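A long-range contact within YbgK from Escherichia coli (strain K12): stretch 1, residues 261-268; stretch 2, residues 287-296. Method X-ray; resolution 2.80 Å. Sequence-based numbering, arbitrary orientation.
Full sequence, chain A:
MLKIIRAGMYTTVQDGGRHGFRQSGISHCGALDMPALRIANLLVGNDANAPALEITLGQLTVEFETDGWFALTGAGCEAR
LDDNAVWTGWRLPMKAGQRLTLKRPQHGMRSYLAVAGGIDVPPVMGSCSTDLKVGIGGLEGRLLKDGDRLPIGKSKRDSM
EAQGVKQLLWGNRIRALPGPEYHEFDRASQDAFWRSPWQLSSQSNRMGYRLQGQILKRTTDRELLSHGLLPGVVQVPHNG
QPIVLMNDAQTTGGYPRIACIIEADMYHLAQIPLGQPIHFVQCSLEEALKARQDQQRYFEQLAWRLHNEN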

# COMPACT_ATOMS: atom_id res chain seq x y z
N ILE A 261 -13.62 -2.78 -3.11
CA ILE A 261 -14.18 -3.28 -1.85
C ILE A 261 -14.26 -2.11 -0.85
O ILE A 261 -13.33 -1.31 -0.76
CB ILE A 261 -13.35 -4.47 -1.31
CG1 ILE A 261 -13.39 -5.65 -2.30
CG2 ILE A 261 -13.83 -4.92 0.07
CD1 ILE A 261 -12.19 -6.42 -2.34
N ILE A 262 -15.39 -2.02 -0.13
CA ILE A 262 -15.62 -0.94 0.83
C ILE A 262 -14.77 -1.16 2.08
O ILE A 262 -14.54 -2.30 2.48
CB ILE A 262 -17.13 -0.76 1.17
CG1 ILE A 262 -17.76 -1.98 1.92
CG2 ILE A 262 -17.91 -0.42 -0.10
CD1 ILE A 262 -19.12 -1.75 2.49
N GLU A 263 -14.30 -0.06 2.69
CA GLU A 263 -13.44 -0.08 3.88
C GLU A 263 -14.06 -0.85 5.08
O GLU A 263 -13.32 -1.45 5.85
CB GLU A 263 -13.10 1.35 4.31
CG GLU A 263 -12.04 1.46 5.39
CD GLU A 263 -11.50 2.87 5.58
OE1 GLU A 263 -11.69 3.43 6.68
OE2 GLU A 263 -10.90 3.41 4.63
N ALA A 264 -15.40 -0.86 5.20
CA ALA A 264 -16.09 -1.59 6.28
C ALA A 264 -15.96 -3.12 6.14
O ALA A 264 -16.07 -3.81 7.14
CB ALA A 264 -17.56 -1.19 6.33
N ASP A 265 -15.74 -3.65 4.91
CA ASP A 265 -15.63 -5.09 4.65
C ASP A 265 -14.18 -5.55 4.40
O ASP A 265 -13.95 -6.75 4.26
CB ASP A 265 -16.52 -5.49 3.46
CG ASP A 265 -17.99 -5.57 3.83
OD1 ASP A 265 -18.43 -4.77 4.68
OD2 ASP A 265 -18.69 -6.43 3.27
N MET A 266 -13.21 -4.63 4.35
CA MET A 266 -11.80 -4.99 4.13
C MET A 266 -11.26 -5.94 5.20
O MET A 266 -10.40 -6.75 4.89
CB MET A 266 -10.91 -3.73 4.10
CG MET A 266 -10.96 -2.97 2.79
SD MET A 266 -10.27 -3.88 1.39
CE MET A 266 -8.54 -3.89 1.82
N TYR A 267 -11.75 -5.84 6.45
CA TYR A 267 -11.29 -6.70 7.54
C TYR A 267 -11.64 -8.18 7.29
O TYR A 267 -10.91 -9.05 7.77
CB TYR A 267 -11.82 -6.23 8.91
CG TYR A 267 -13.25 -6.62 9.26
CD1 TYR A 267 -13.51 -7.80 9.95
CD2 TYR A 267 -14.30 -5.75 9.04
CE1 TYR A 267 -14.81 -8.14 10.32
CE2 TYR A 267 -15.60 -6.07 9.42
CZ TYR A 267 -15.85 -7.26 10.08
OH TYR A 267 -17.15 -7.58 10.43
N HIS A 268 -12.71 -8.48 6.52
CA HIS A 268 -13.09 -9.87 6.23
C HIS A 268 -12.04 -10.62 5.38
O HIS A 268 -11.83 -11.81 5.61
CB HIS A 268 -14.45 -9.96 5.52
CG HIS A 268 -15.63 -9.61 6.37
ND1 HIS A 268 -16.53 -10.57 6.78
CD2 HIS A 268 -16.03 -8.41 6.84
CE1 HIS A 268 -17.45 -9.93 7.48
NE2 HIS A 268 -17.20 -8.62 7.53
N GLU A 287 -24.99 2.81 1.10
CA GLU A 287 -24.74 1.62 1.91
C GLU A 287 -23.26 1.54 2.29
O GLU A 287 -22.93 1.25 3.44
CB GLU A 287 -25.17 0.34 1.17
CG GLU A 287 -26.62 0.32 0.74
CD GLU A 287 -27.04 -0.94 -0.01
OE1 GLU A 287 -28.04 -0.88 -0.75
OE2 GLU A 287 -26.34 -1.98 0.12
N ALA A 288 -22.37 1.86 1.34
CA ALA A 288 -20.93 1.86 1.58
C ALA A 288 -20.52 2.90 2.62
O ALA A 288 -19.59 2.63 3.39
CB ALA A 288 -20.20 2.13 0.27
N LEU A 289 -21.17 4.08 2.63
CA LEU A 289 -20.88 5.17 3.57
C LEU A 289 -21.52 4.93 4.94
O LEU A 289 -20.89 5.25 5.94
CB LEU A 289 -21.35 6.51 3.00
CG LEU A 289 -20.52 7.04 1.82
CD1 LEU A 289 -21.31 8.04 1.00
CD2 LEU A 289 -19.17 7.60 2.29
N LYS A 290 -22.75 4.38 4.99
CA LYS A 290 -23.42 4.07 6.26
C LYS A 290 -22.69 2.92 6.96
O LYS A 290 -22.53 2.95 8.18
CB LYS A 290 -24.90 3.72 6.06
N ALA A 291 -22.20 1.93 6.18
CA ALA A 291 -21.43 0.80 6.71
C ALA A 291 -20.08 1.26 7.26
O ALA A 291 -19.60 0.70 8.24
CB ALA A 291 -21.22 -0.25 5.63
N ARG A 292 -19.47 2.28 6.62
CA ARG A 292 -18.20 2.87 7.06
C ARG A 292 -18.41 3.64 8.37
O ARG A 292 -17.56 3.57 9.26
CB ARG A 292 -17.60 3.79 5.99
CG ARG A 292 -16.09 4.00 6.13
CD ARG A 292 -15.67 5.45 5.99
NE ARG A 292 -14.24 5.58 5.74
CZ ARG A 292 -13.55 6.72 5.78
NH1 ARG A 292 -14.16 7.87 6.08
NH2 ARG A 292 -12.25 6.73 5.52
N GLN A 293 -19.55 4.36 8.49
CA GLN A 293 -19.89 5.09 9.71
C GLN A 293 -20.12 4.10 10.85
O GLN A 293 -19.45 4.19 11.87
CB GLN A 293 -21.14 5.97 9.53
CG GLN A 293 -20.89 7.26 8.76
CD GLN A 293 -22.15 7.94 8.24
OE1 GLN A 293 -22.13 8.57 7.18
NE2 GLN A 293 -23.27 7.88 8.96
N ASP A 294 -21.02 3.11 10.65
CA ASP A 294 -21.35 2.08 11.64
C ASP A 294 -20.10 1.44 12.27
O ASP A 294 -20.10 1.20 13.48
CB ASP A 294 -22.22 0.97 11.01
CG ASP A 294 -23.65 1.36 10.68
OD1 ASP A 294 -24.03 2.52 10.97
OD2 ASP A 294 -24.38 0.53 10.10
N GLN A 295 -19.03 1.22 11.48
CA GLN A 295 -17.77 0.65 11.99
C GLN A 295 -16.96 1.73 12.73
O GLN A 295 -16.39 1.43 13.77
CB GLN A 295 -16.95 0.02 10.87
CG GLN A 295 -15.94 -1.01 11.39
CD GLN A 295 -15.26 -1.76 10.27
OE1 GLN A 295 -15.65 -2.88 9.92
NE2 GLN A 295 -14.22 -1.17 9.70
N GLN A 296 -16.97 2.99 12.24
CA GLN A 296 -16.31 4.11 12.94
C GLN A 296 -17.06 4.42 14.25
O GLN A 296 -16.44 4.73 15.26
CB GLN A 296 -16.23 5.37 12.06
CG GLN A 296 -15.12 5.31 11.02
CD GLN A 296 -15.03 6.58 10.20
OE1 GLN A 296 -16.02 7.29 9.98
NE2 GLN A 296 -13.84 6.88 9.69

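Stretch 2 is helical throughout, and one side of it packs against the segment from Ile262 to Tyr267. The contact buries 385 Å², counting both sides. The backbones come close, with Ala264 CA 5.0 Å from Arg292 CA and Ile262 CA 6.0 Å from Ala288 CA.

Apolar packing forms one part of the contact. Ile262 points toward the helix with chi1 in p and chi2 in t. Its CG2 lies 3.4 Å from Ala288 CB, and its CD1 reaches to 4.1 Å from Ala291 CB. The branched side chain thus touches two alanines one helical turn apart. Ala264 CB sits 3.8 Å from Ala291 CB and 3.4 Å from Ala291 O. Methyl side chains suit these places because they let the turn approach the helix backbone itself. Ile262, Ala264 and Ala288 are all buried.

One salt bridge crosses the contact. Glu263 OE1 lies 3.5 Å from Arg292 NE, and the hydrogen bond between them is weak, with an angle of 134° at the hydrogen. Glu263 points toward the helix and is extended, with chi1 and chi2 both in t. The CA-to-CB bond of Arg292 points sideways, but the end of its side chain comes nearer. Glu263 is exposed, a usual setting for a charged residue.

Gln295 packs against stretch 1 further along the helix. It points toward stretch 1 with chi1 and chi2 in t, and it has the largest covered area of any residue here. Its amide lies near Ala264 O and the ring of Tyr267, but it is probably turned over in the model, so its oxygen and nitrogen are not assigned to partners.

Within stretch 1, Asp265 N donates to Ile262 O at 3.0 Å. This bond helps to hold the turn that presents Glu263 and Ala264 to the helix.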